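Local coordinates for macromomycin (Streptomyces macromomyceticus, PDB 2MCM), which binds non-covalently, as the auromomycin apoprotein, the cytotoxic chromophore that causes DNA strand breaks, at residues V4-A9 / Q16-S21; V30-Q35 / S51-A56; S70-V75 / G84-K89; C93-G98 / Q107-A112. All blocks are in the same frame, centred on the assembly; numbering follows the deposited sequence. Where two conformers were deposited one is given.

Contact 1. Residues V4-A9 / Q16-S21; sequences VTVTPA and QTVTVS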
# COMPACT_ATOMS: atom_id res chain seq x y z
N VAL A 4 11.11 -0.59 2.01
CA VAL A 4 10.07 -1.66 1.86
C VAL A 4 10.45 -2.50 0.63
O VAL A 4 11.03 -1.98 -0.35
CB VAL A 4 8.69 -1.00 1.63
CG1 VAL A 4 8.56 -0.49 0.20
CG2 VAL A 4 7.56 -1.99 1.95
N THR A 5 10.07 -3.73 0.67
CA THR A 5 10.23 -4.66 -0.45
C THR A 5 8.84 -5.35 -0.59
O THR A 5 8.25 -5.63 0.46
CB THR A 5 11.33 -5.72 -0.06
OG1 THR A 5 11.60 -6.31 -1.40
CG2 THR A 5 10.93 -6.76 0.93
N VAL A 6 8.36 -5.46 -1.78
CA VAL A 6 7.06 -6.16 -2.06
C VAL A 6 7.40 -7.37 -2.92
O VAL A 6 8.04 -7.17 -3.97
CB VAL A 6 6.12 -5.22 -2.73
CG1 VAL A 6 4.77 -5.91 -3.12
CG2 VAL A 6 5.79 -3.96 -1.94
N THR A 7 6.98 -8.55 -2.45
CA THR A 7 7.32 -9.76 -3.24
C THR A 7 6.12 -10.67 -3.45
O THR A 7 5.49 -10.98 -2.45
CB THR A 7 8.33 -10.62 -2.34
OG1 THR A 7 9.46 -9.76 -2.03
CG2 THR A 7 8.75 -11.88 -3.10
N PRO A 8 5.80 -11.02 -4.66
CA PRO A 8 6.44 -10.58 -5.90
C PRO A 8 5.90 -9.15 -6.18
O PRO A 8 4.92 -8.71 -5.53
CB PRO A 8 5.91 -11.51 -7.00
CG PRO A 8 4.75 -12.23 -6.42
CD PRO A 8 4.65 -11.95 -4.91
N ALA A 9 6.52 -8.44 -7.12
CA ALA A 9 6.01 -7.08 -7.42
C ALA A 9 5.66 -6.89 -8.88
O ALA A 9 5.10 -5.83 -9.23
CB ALA A 9 7.12 -6.05 -7.07
N GLN A 16 -4.14 -11.63 -6.13
CA GLN A 16 -2.91 -12.24 -5.68
C GLN A 16 -2.44 -11.73 -4.33
O GLN A 16 -2.58 -10.46 -4.06
CB GLN A 16 -1.72 -11.99 -6.67
CG GLN A 16 -0.49 -12.82 -6.31
CD GLN A 16 0.45 -12.96 -7.52
OE1 GLN A 16 0.12 -12.43 -8.56
NE2 GLN A 16 1.52 -13.71 -7.40
N THR A 17 -1.93 -12.53 -3.47
CA THR A 17 -1.43 -12.10 -2.17
C THR A 17 0.04 -11.75 -2.33
O THR A 17 0.77 -12.62 -2.84
CB THR A 17 -1.52 -13.24 -1.06
OG1 THR A 17 -2.93 -13.48 -0.92
CG2 THR A 17 -0.95 -12.74 0.29
N VAL A 18 0.45 -10.56 -1.88
CA VAL A 18 1.93 -10.27 -1.97
C VAL A 18 2.43 -10.09 -0.54
O VAL A 18 1.57 -9.93 0.39
CB VAL A 18 2.18 -9.03 -2.81
CG1 VAL A 18 1.71 -9.14 -4.26
CG2 VAL A 18 1.62 -7.76 -2.19
N THR A 19 3.72 -10.13 -0.29
CA THR A 19 4.21 -9.92 1.06
C THR A 19 4.91 -8.52 1.09
O THR A 19 5.75 -8.35 0.17
CB THR A 19 5.25 -11.02 1.45
OG1 THR A 19 4.51 -12.30 1.40
CG2 THR A 19 5.93 -10.76 2.81
N VAL A 20 4.52 -7.73 2.01
CA VAL A 20 5.18 -6.38 2.15
C VAL A 20 6.14 -6.50 3.31
O VAL A 20 5.68 -6.78 4.44
CB VAL A 20 4.12 -5.32 2.42
CG1 VAL A 20 4.78 -3.92 2.61
CG2 VAL A 20 3.07 -5.24 1.34
N SER A 21 7.42 -6.32 3.14
CA SER A 21 8.44 -6.39 4.19
C SER A 21 9.09 -4.99 4.33
O SER A 21 9.60 -4.49 3.31
CB SER A 21 9.61 -7.32 3.93
OG SER A 21 9.08 -8.60 3.63
O HOH W 1 4.75 -13.45 -1.19

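Contact 2. Residues V30-Q35 / S51-A56; sequences VYHVGQ and STDVTA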
# COMPACT_ATOMS: atom_id res chain seq x y z
N VAL A 30 1.94 2.56 14.53
CA VAL A 30 1.01 1.85 13.66
C VAL A 30 1.22 2.34 12.23
O VAL A 30 1.17 3.57 12.02
CB VAL A 30 -0.47 2.13 14.09
CG1 VAL A 30 -1.42 1.44 13.09
CG2 VAL A 30 -0.72 1.68 15.52
N TYR A 31 1.44 1.43 11.29
CA TYR A 31 1.55 1.76 9.88
C TYR A 31 0.35 1.20 9.12
O TYR A 31 -0.08 0.03 9.41
CB TYR A 31 2.86 1.17 9.32
CG TYR A 31 4.07 1.86 9.93
CD1 TYR A 31 4.60 1.48 11.13
CD2 TYR A 31 4.58 3.00 9.26
CE1 TYR A 31 5.71 2.12 11.75
CE2 TYR A 31 5.71 3.62 9.81
CZ TYR A 31 6.20 3.22 11.01
OH TYR A 31 7.28 3.85 11.63
N HIS A 32 -0.23 1.92 8.23
CA HIS A 32 -1.34 1.53 7.37
C HIS A 32 -0.74 0.94 6.11
O HIS A 32 -0.02 1.63 5.37
CB HIS A 32 -2.21 2.76 6.98
CG HIS A 32 -2.56 3.57 8.20
ND1 HIS A 32 -3.30 3.05 9.24
CD2 HIS A 32 -2.22 4.83 8.55
CE1 HIS A 32 -3.39 4.00 10.22
NE2 HIS A 32 -2.78 5.11 9.78
N VAL A 33 -0.98 -0.33 5.84
CA VAL A 33 -0.48 -1.08 4.66
C VAL A 33 -1.49 -1.08 3.59
O VAL A 33 -2.74 -1.35 3.88
CB VAL A 33 -0.15 -2.52 5.13
CG1 VAL A 33 0.39 -3.31 3.93
CG2 VAL A 33 0.86 -2.55 6.26
N GLY A 34 -1.24 -0.72 2.34
CA GLY A 34 -2.33 -0.72 1.35
C GLY A 34 -1.83 -0.59 -0.08
O GLY A 34 -0.62 -0.37 -0.32
N GLN A 35 -2.75 -0.75 -1.00
CA GLN A 35 -2.49 -0.60 -2.45
C GLN A 35 -3.10 0.73 -2.82
O GLN A 35 -4.24 1.09 -2.53
CB GLN A 35 -3.20 -1.75 -3.23
CG GLN A 35 -3.07 -1.61 -4.73
CD GLN A 35 -3.79 -2.66 -5.55
OE1 GLN A 35 -4.45 -3.54 -4.93
NE2 GLN A 35 -3.67 -2.57 -6.85
N SER A 51 -6.85 -2.84 2.82
CA SER A 51 -5.79 -2.24 3.68
C SER A 51 -5.84 -2.81 5.06
O SER A 51 -6.88 -3.38 5.51
CB SER A 51 -6.08 -0.74 3.63
OG SER A 51 -5.12 -0.06 4.39
N THR A 52 -4.73 -2.77 5.76
CA THR A 52 -4.68 -3.31 7.11
C THR A 52 -3.74 -2.50 7.97
O THR A 52 -2.86 -1.82 7.35
CB THR A 52 -4.27 -4.81 7.05
OG1 THR A 52 -4.55 -5.25 8.44
CG2 THR A 52 -2.80 -5.03 6.67
N ASP A 53 -3.79 -2.56 9.25
CA ASP A 53 -2.87 -1.81 10.15
C ASP A 53 -1.97 -2.75 10.84
O ASP A 53 -2.47 -3.79 11.41
CB ASP A 53 -3.65 -1.00 11.23
CG ASP A 53 -4.23 0.27 10.70
OD1 ASP A 53 -4.04 0.66 9.56
OD2 ASP A 53 -4.96 0.93 11.49
N VAL A 54 -0.66 -2.51 10.94
CA VAL A 54 0.27 -3.33 11.65
C VAL A 54 1.18 -2.45 12.51
O VAL A 54 1.52 -1.36 11.97
CB VAL A 54 1.12 -4.22 10.70
CG1 VAL A 54 2.01 -5.18 11.45
CG2 VAL A 54 0.18 -4.98 9.76
N THR A 55 1.46 -2.79 13.70
CA THR A 55 2.39 -2.02 14.57
C THR A 55 3.75 -2.56 14.39
O THR A 55 4.11 -3.77 14.42
CB THR A 55 1.89 -2.23 16.06
OG1 THR A 55 0.56 -1.76 16.12
CG2 THR A 55 2.82 -1.44 17.03
N ALA A 56 4.76 -1.68 14.14
CA ALA A 56 6.13 -2.14 13.95
C ALA A 56 6.64 -2.72 15.30
O ALA A 56 6.31 -2.18 16.38
CB ALA A 56 7.01 -0.96 13.56

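Contact 3. Residues S70-V75 / G84-K89; sequences SSFQAV and GTVNCK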
# COMPACT_ATOMS: atom_id res chain seq x y z
N SER A 70 -6.20 -5.81 -9.72
CA SER A 70 -5.77 -5.00 -10.91
C SER A 70 -6.60 -3.77 -11.09
O SER A 70 -6.11 -2.85 -11.80
CB SER A 70 -5.67 -5.85 -12.19
OG SER A 70 -6.95 -6.45 -12.39
N SER A 71 -7.79 -3.72 -10.54
CA SER A 71 -8.64 -2.52 -10.56
C SER A 71 -9.22 -2.45 -9.15
O SER A 71 -9.51 -3.55 -8.56
CB SER A 71 -9.74 -2.50 -11.59
OG SER A 71 -9.22 -2.46 -12.91
N PHE A 72 -9.42 -1.28 -8.62
CA PHE A 72 -10.01 -1.18 -7.25
C PHE A 72 -10.75 0.13 -7.15
O PHE A 72 -10.57 1.02 -7.99
CB PHE A 72 -8.89 -1.28 -6.25
CG PHE A 72 -7.85 -0.20 -6.19
CD1 PHE A 72 -8.10 0.95 -5.40
CD2 PHE A 72 -6.64 -0.29 -6.87
CE1 PHE A 72 -7.13 1.95 -5.27
CE2 PHE A 72 -5.68 0.72 -6.77
CZ PHE A 72 -5.95 1.84 -6.02
N GLN A 73 -11.62 0.26 -6.15
CA GLN A 73 -12.35 1.49 -5.86
C GLN A 73 -11.46 2.22 -4.84
O GLN A 73 -11.13 1.70 -3.77
CB GLN A 73 -13.71 1.25 -5.18
CG GLN A 73 -14.72 0.58 -6.11
CD GLN A 73 -14.77 1.30 -7.43
OE1 GLN A 73 -14.99 2.56 -7.41
NE2 GLN A 73 -14.53 0.65 -8.58
N ALA A 74 -11.03 3.40 -5.28
CA ALA A 74 -10.12 4.16 -4.39
C ALA A 74 -10.91 5.08 -3.45
O ALA A 74 -11.96 5.58 -3.89
CB ALA A 74 -9.20 4.99 -5.28
N VAL A 75 -10.38 5.20 -2.23
CA VAL A 75 -10.96 6.17 -1.27
C VAL A 75 -9.82 7.23 -1.03
O VAL A 75 -8.65 6.81 -1.17
CB VAL A 75 -11.49 5.56 0.00
CG1 VAL A 75 -12.49 4.43 -0.32
CG2 VAL A 75 -10.37 4.95 0.84
N GLY A 84 -13.58 6.64 -6.89
CA GLY A 84 -13.93 6.02 -8.21
C GLY A 84 -12.94 4.91 -8.50
O GLY A 84 -12.13 4.49 -7.65
N THR A 85 -13.07 4.35 -9.70
CA THR A 85 -12.28 3.21 -10.06
C THR A 85 -10.88 3.56 -10.51
O THR A 85 -10.76 4.55 -11.28
CB THR A 85 -12.97 2.46 -11.30
OG1 THR A 85 -14.33 2.21 -10.84
CG2 THR A 85 -12.22 1.19 -11.69
N VAL A 86 -9.92 2.79 -10.12
CA VAL A 86 -8.53 2.90 -10.52
C VAL A 86 -8.17 1.58 -11.25
O VAL A 86 -8.34 0.51 -10.67
CB VAL A 86 -7.59 3.09 -9.31
CG1 VAL A 86 -6.14 3.08 -9.78
CG2 VAL A 86 -7.81 4.44 -8.61
N ASN A 87 -7.62 1.66 -12.45
CA ASN A 87 -7.23 0.45 -13.20
C ASN A 87 -5.70 0.45 -13.21
O ASN A 87 -5.13 1.39 -13.85
CB ASN A 87 -7.84 0.53 -14.58
CG ASN A 87 -7.42 -0.65 -15.43
OD1 ASN A 87 -6.44 -1.37 -15.24
ND2 ASN A 87 -8.28 -0.72 -16.47
N CYS A 88 -5.06 -0.46 -12.56
CA CYS A 88 -3.61 -0.54 -12.43
C CYS A 88 -2.92 -1.07 -13.68
O CYS A 88 -1.68 -1.15 -13.59
CB CYS A 88 -3.19 -1.30 -11.17
SG CYS A 88 -3.87 -0.58 -9.61
N LYS A 89 -3.64 -1.35 -14.72
CA LYS A 89 -3.01 -1.77 -15.96
C LYS A 89 -2.92 -0.51 -16.80
O LYS A 89 -2.27 -0.58 -17.87
CB LYS A 89 -3.80 -2.89 -16.66
CG LYS A 89 -3.53 -4.23 -15.95
CD LYS A 89 -4.26 -5.42 -16.50
CE LYS A 89 -3.65 -6.08 -17.71
NZ LYS A 89 -2.16 -5.99 -17.75
O HOH W 2 -7.55 -4.22 -14.68

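Contact 4. Residues C93-G98 / Q107-A112; sequences CSAGLG and QAITFA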
# COMPACT_ATOMS: atom_id res chain seq x y z
N CYS A 93 0.29 1.80 -9.97
CA CYS A 93 -0.17 1.61 -8.58
C CYS A 93 0.98 1.13 -7.73
O CYS A 93 2.04 0.68 -8.33
CB CYS A 93 -1.25 0.47 -8.57
SG CYS A 93 -2.72 1.10 -9.42
N SER A 94 0.90 1.21 -6.44
CA SER A 94 1.94 0.73 -5.56
C SER A 94 1.36 -0.05 -4.38
O SER A 94 0.13 -0.03 -4.15
CB SER A 94 2.71 1.95 -4.92
OG SER A 94 1.81 2.72 -4.17
N ALA A 95 2.18 -0.74 -3.68
CA ALA A 95 1.89 -1.38 -2.39
C ALA A 95 2.94 -0.77 -1.43
O ALA A 95 4.10 -0.59 -1.80
CB ALA A 95 2.01 -2.90 -2.44
N GLY A 96 2.48 -0.43 -0.20
CA GLY A 96 3.50 0.16 0.69
C GLY A 96 2.83 0.40 2.02
O GLY A 96 1.73 -0.16 2.27
N LEU A 97 3.45 1.16 2.89
CA LEU A 97 2.92 1.46 4.22
C LEU A 97 3.30 2.86 4.69
O LEU A 97 4.32 3.36 4.21
CB LEU A 97 3.39 0.33 5.13
CG LEU A 97 4.82 0.28 5.61
CD1 LEU A 97 5.05 -0.81 6.63
CD2 LEU A 97 5.83 0.22 4.49
N GLY A 98 2.42 3.43 5.51
CA GLY A 98 2.76 4.78 5.99
C GLY A 98 2.05 4.99 7.31
O GLY A 98 0.98 4.41 7.57
N GLN A 107 6.41 0.65 -3.05
CA GLN A 107 7.06 0.09 -4.23
C GLN A 107 6.10 -0.01 -5.38
O GLN A 107 4.94 -0.58 -5.15
CB GLN A 107 7.69 -1.25 -3.92
CG GLN A 107 8.28 -1.94 -5.15
CD GLN A 107 9.05 -3.17 -4.77
OE1 GLN A 107 9.39 -3.54 -3.66
NE2 GLN A 107 9.48 -3.91 -5.80
N ALA A 108 6.31 0.46 -6.57
CA ALA A 108 5.40 0.37 -7.73
C ALA A 108 5.29 -1.16 -8.09
O ALA A 108 6.25 -1.90 -7.94
CB ALA A 108 6.13 1.14 -8.86
N ILE A 109 4.03 -1.49 -8.45
CA ILE A 109 3.84 -2.95 -8.80
C ILE A 109 3.21 -2.93 -10.19
O ILE A 109 2.62 -1.94 -10.66
CB ILE A 109 2.91 -3.61 -7.72
CG1 ILE A 109 1.59 -2.82 -7.74
CG2 ILE A 109 3.62 -3.74 -6.38
CD1 ILE A 109 0.51 -3.54 -6.78
N THR A 110 3.29 -4.10 -10.86
CA THR A 110 2.68 -4.19 -12.18
C THR A 110 1.90 -5.54 -12.27
O THR A 110 2.31 -6.50 -11.64
CB THR A 110 3.71 -4.17 -13.35
OG1 THR A 110 4.49 -5.37 -13.30
CG2 THR A 110 4.68 -2.94 -13.26
N PHE A 111 0.89 -5.48 -13.09
CA PHE A 111 0.03 -6.68 -13.30
C PHE A 111 0.23 -7.20 -14.71
O PHE A 111 0.38 -6.45 -15.69
CB PHE A 111 -1.44 -6.23 -13.16
CG PHE A 111 -1.76 -5.88 -11.72
CD1 PHE A 111 -1.53 -4.61 -11.24
CD2 PHE A 111 -2.22 -6.84 -10.85
CE1 PHE A 111 -1.78 -4.31 -9.89
CE2 PHE A 111 -2.52 -6.57 -9.50
CZ PHE A 111 -2.32 -5.28 -9.03
N ALA A 112 0.09 -8.51 -14.73
CA ALA A 112 0.20 -9.24 -16.04
C ALA A 112 -0.96 -8.91 -16.94
O ALA A 112 -0.60 -8.91 -18.18
CB ALA A 112 0.29 -10.72 -15.68
OXT ALA A 112 -2.10 -8.66 -16.52
O HOH W 3 0.30 -0.72 -11.50

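Contact 1. Residues V4-A9 / Q16-S21
Val-6 puts CG1 anti to its backbone N (chi1 177°), while Val-18 holds CG2 between its N and carbonyl carbon, and these two methyls meet at 3.8 Å. They lie on the inward side of the beta hairpin formed by strands 3-7 and 16-23, part of the immunoglobulin-like beta sandwich of the neocarzinostatin family. The hairpin is antiparallel: Thr-5 pairs with Ser-21 and Thr-7 with Thr-19 through two backbone hydrogen bonds each, flanking the non-hydrogen-bonded pair Val-6 and Val-20. Strand 62-68 continues the sheet beyond 16-23, and Ala-95 and Ile-109 cover Val-6 from the facing sheet. Past Thr-7, a cis peptide turns the chain into Pro-8. Val-18 meets Pro-8 at a slant, CG1 lying 4.1 Å from Pro-8 CD and 3.5 Å from Pro-8 O, a carbonyl oxygen buried here with no polar partner. Pro-8 CG also meets Gln-16 NE2 tip to tip at 3.7 Å, and Ser-13 N steadies the same amide by donating to OE1. On the outward side, Thr-7 O is gripped twice: Thr-19 N donates to it at 2.9 Å, and a water donates to it at 2.9 Å and is also hydrogen-bonded to Thr-19 OG1 at 2.8 Å.

Contact 2. Residues V30-Q35 / S51-A56
Val-33 and Thr-52 lie in the buried, tightly packed part of this antiparallel pairing, on the face that also carries Tyr-31 and Val-54. Val-33 has more surface covered by the opposite segment than any other residue here. Val-33 N donates to Thr-52 O at 2.8 Å, and Val-33 O is gripped twice, by Thr-52 N and by Ser-51 OG at 2.8 Å. Farther along, Ala-56 CB approaches Tyr-31 CE1 obliquely at 3.8 Å. The phenol is buried against Ile-62 and Leu-97, and its OH is satisfied by Glu-103 and Thr-26 N. On the other face Val-30, Asp-53 and Thr-55 are exposed, and Val-30 CG1 lies 3.8 Å from Asp-53 CB. Its strength is polar: His-32 ND1 donates to Asp-53 OD1 over a short 2.5 Å. The two side chains run alongside each other. OD1 lies almost in the imidazole plane, whereas the donor stands 43° out of the carboxylate plane, the two planes being 50° apart. As NE2 bonds to Asp-100, carboxylates at both nitrogens would be expected to favour a protonated ring. The two strands are neighbours in the immunoglobulin-like beta sandwich of the neocarzinostatin family, with Tyr-31 and Val-33 turned to the core.

Contact 3. Residues S70-V75 / G84-K89
Phe-72 and Val-86 form a hydrogen-bonded pair and lie side by side on the buried face of the beta hairpin of strands 71-76 and 81-87. Val-86 CB lies over one face of the ring, 4.0 Å from its centroid and 15° off the normal, a CH-pi contact displaced toward the rim. Cys-88 SG comes instead at the ring edge, 3.6 Å from Phe-72 CE2. Chi1 of Phe-72 (66°) puts CG in the crowded position between backbone N and carbonyl carbon. CG1 of Val-86 touches Phe-72 CE2, and its other methyl, CG2, meets Ala-74 CB at 3.7 Å. One shell outward, backbone bonds set the register: Phe-72 and Val-86 exchange two, Ala-74 N donates to Gly-84 O, and Cys-88 N donates to Ser-70 O at 2.7 Å. The sulfur is further fixed by its disulfide to Cys-93, and Ala-37 and Val-39 of strand 30-40 cover Val-86. On the outward face the Gln-73 chain bends at chi2, and its NE2 donates to Thr-85 OG1 at 2.8 Å, nearly straight (171°) and in the amide plane. In neocarzinostatin relatives the corresponding ribbon belongs to the smaller subdomain bordering the chromophore cleft, probably its place here too. At the strand end an Asx turn forms, Asn-87 OD1 accepting from Lys-89 N at 2.8 Å and from a water at 3.1 Å.

Contact 4. Residues C93-G98 / Q107-A112
Ala-95 and Gln-107 meet through flat peptide groups, no aromatic ring being stacked between these strands. Ala-95 N approaches the carbonyl of Gln-107 from 24° off its plane, at 3.1 Å, and Ala-95 O takes Gln-107 N in return. Similarly tilted, by 25°, Ile-109 N reaches Cys-93 O at 2.9 Å. Side-chain carbons rest against the same oxygens: Ser-94 CB lies 3.4 Å from Gln-107 O, and Ile-109 CG1, held between backbone N and carbonyl carbon (chi1 59°), is 3.6 Å from Cys-93 O. Cys-93 N and Ile-109 O, 4.5 Å apart, are joined by a water that accepts from the amide and donates to the carbonyl. Ile-109 CG2 and Ala-95 CB, only loosely in touch at 4.3 Å, face Val-6 of strand 3-7, while Gln-107 turns its OE1 to Val-6 N. On the other strand, Ser-94 OG bonds a methylpentanediol, probably from the crystallisation liquor, at a spot that may mark part of the chromophore cleft. With so little side-chain overlap, this hairpin of strands 93-98 and 104-109 is held together chiefly by backbone hydrogen bonds and one bridging water.

All four contacts are antiparallel strand pairs with one face buried and the other more exposed. Contact 4 lies nearest the chain centre and contact 3 farthest, about 6 and 13 Å between centres. Contacts 2, 3 and 4 reach one sheet, and strands 30-40 and 93-98 adjoin within it: His-32 N bonds Gly-98 O. Contact 1 lies in the facing sheet, meeting contact 2 through Val-20 and Val-33, and contact 4 through Ala-9 O and Thr-110 N. A disulfide between Cys-88 and Cys-93 ties contact 3 to contact 4. Chemistry follows place: aliphatic packing in contact 1, a histidine–carboxylate pair on the solvent side of contact 2, ring and sulfur in contact 3, mostly backbone in contact 4.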